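Local coordinates for methylaspartate ammonia-lyase (PDB 1KKO), which catalyses the reversible, magnesium-dependent anti elimination of ammonia from L-threo-3-methylaspartate to give mesaconate, as a homodimer of the enolase superfamily, at residues 107-111 / 156-160. Residues are numbered along the deposited sequence; the frame is centred on the assembly and turned at random.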
# COMPACT_ATOMS: atom_id res chain seq x y z
N ASP A 107 -12.13 -13.73 -25.10
CA ASP A 107 -13.34 -12.96 -25.32
C ASP A 107 -14.33 -13.14 -24.19
O ASP A 107 -15.13 -12.25 -23.93
CB ASP A 107 -14.01 -13.34 -26.63
CG ASP A 107 -13.31 -12.74 -27.83
OD1 ASP A 107 -12.36 -11.94 -27.65
OD2 ASP A 107 -13.66 -13.03 -29.00
N ALA A 108 -14.30 -14.30 -23.55
CA ALA A 108 -15.10 -14.55 -22.37
C ALA A 108 -14.16 -14.89 -21.22
O ALA A 108 -13.01 -15.28 -21.43
CB ALA A 108 -16.08 -15.69 -22.60
N PHE A 109 -14.69 -14.76 -20.01
CA PHE A 109 -13.93 -15.04 -18.79
C PHE A 109 -14.24 -16.37 -18.12
O PHE A 109 -13.33 -17.12 -17.79
CB PHE A 109 -14.21 -13.91 -17.80
CG PHE A 109 -13.74 -14.19 -16.39
CD1 PHE A 109 -12.41 -14.41 -16.13
CD2 PHE A 109 -14.63 -14.19 -15.34
CE1 PHE A 109 -11.98 -14.65 -14.84
CE2 PHE A 109 -14.20 -14.42 -14.06
CZ PHE A 109 -12.87 -14.64 -13.80
N LEU A 110 -15.52 -16.67 -17.96
CA LEU A 110 -15.91 -17.82 -17.15
C LEU A 110 -15.37 -19.18 -17.59
O LEU A 110 -14.89 -19.93 -16.76
CB LEU A 110 -17.43 -17.89 -17.00
CG LEU A 110 -18.02 -17.31 -15.72
CD1 LEU A 110 -19.53 -17.35 -15.79
CD2 LEU A 110 -17.53 -18.09 -14.48
N PRO A 111 -15.45 -19.53 -18.87
CA PRO A 111 -14.90 -20.82 -19.30
C PRO A 111 -13.43 -20.95 -18.92
O PRO A 111 -13.01 -21.99 -18.43
CB PRO A 111 -15.14 -20.84 -20.81
CG PRO A 111 -16.27 -19.95 -21.01
CD PRO A 111 -16.12 -18.83 -19.99
N ASP A 156 -21.86 -8.61 -17.03
CA ASP A 156 -22.32 -9.22 -18.28
C ASP A 156 -22.42 -10.74 -18.17
O ASP A 156 -23.44 -11.32 -18.55
CB ASP A 156 -21.39 -8.86 -19.43
CG ASP A 156 -21.54 -7.44 -19.90
OD1 ASP A 156 -22.54 -6.77 -19.56
OD2 ASP A 156 -20.69 -6.90 -20.64
N GLU A 157 -21.38 -11.41 -17.67
CA GLU A 157 -21.36 -12.86 -17.65
C GLU A 157 -22.25 -13.48 -16.57
O GLU A 157 -22.65 -14.63 -16.71
CB GLU A 157 -19.92 -13.38 -17.57
CG GLU A 157 -19.12 -12.97 -18.79
CD GLU A 157 -17.86 -13.78 -19.04
OE1 GLU A 157 -17.73 -14.88 -18.48
OE2 GLU A 157 -17.00 -13.31 -19.81
N TRP A 158 -22.55 -12.74 -15.53
CA TRP A 158 -23.45 -13.21 -14.48
C TRP A 158 -24.82 -12.57 -14.63
O TRP A 158 -25.70 -12.80 -13.81
CB TRP A 158 -22.90 -12.90 -13.09
CG TRP A 158 -22.00 -13.92 -12.54
CD1 TRP A 158 -22.32 -14.90 -11.65
CD2 TRP A 158 -20.60 -14.09 -12.83
NE1 TRP A 158 -21.21 -15.65 -11.35
CE2 TRP A 158 -20.14 -15.18 -12.06
CE3 TRP A 158 -19.69 -13.41 -13.64
CZ2 TRP A 158 -18.83 -15.61 -12.10
CZ3 TRP A 158 -18.37 -13.84 -13.67
CH2 TRP A 158 -17.96 -14.92 -12.90
N GLN A 159 -24.98 -11.76 -15.67
CA GLN A 159 -26.27 -11.12 -15.92
C GLN A 159 -26.72 -10.34 -14.69
O GLN A 159 -27.79 -10.62 -14.12
CB GLN A 159 -27.32 -12.16 -16.35
CG GLN A 159 -27.00 -12.82 -17.68
CD GLN A 159 -27.99 -13.90 -18.09
OE1 GLN A 159 -27.82 -14.52 -19.13
NE2 GLN A 159 -29.02 -14.11 -17.29
N LEU A 160 -25.89 -9.39 -14.26
CA LEU A 160 -26.14 -8.55 -13.10
C LEU A 160 -26.36 -7.11 -13.55
O LEU A 160 -25.80 -6.69 -14.55
CB LEU A 160 -24.95 -8.60 -12.13
CG LEU A 160 -24.41 -10.00 -11.82
CD1 LEU A 160 -23.21 -9.89 -10.88
CD2 LEU A 160 -25.45 -10.87 -11.18
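The Trp158 indole takes Leu110 on one face and Phe109 at its edge. The contact joins the start of helix 110-118 to the end of helix 150-157, which closes in a Schellman motif with positive phi at Gln159. Leu110 CD1 sits over the indole face, 4.1 Å from the centroid of the six-membered ring and 10° off the ring normal, a CH-pi contact. Leu110 CD2 lies above the plane on the same side, out past the rim, 3.6 Å from Trp158 CH2. Phe109 CE2 lies in the indole plane, 4.0 Å from Trp158 CH2. The two rings meet at their edges, with their planes inclined by about 43°. Here the N-terminal part of this enolase-superfamily lyase meets its TIM barrel. Barrel helix 339-351 packs on Trp158 and, through His339, on Leu110; Asp343 OD1 accepts a hydrogen bond from Trp158 NE1. Phe109 is buried against helix 128-146. The Cys155-Cys162 disulfide brackets 156-160. Beside the rings, the Glu157 carboxylate grips two successive backbone amides at the helix start. Its chain runs extended beyond CG (chi2 -161°), which carries the carboxylate across to them. Both oxygens use their syn lone pairs. Leu110 N binds Glu157 OE1 at 2.9 Å, and Phe109 N binds Glu157 OE2 at 2.7 Å.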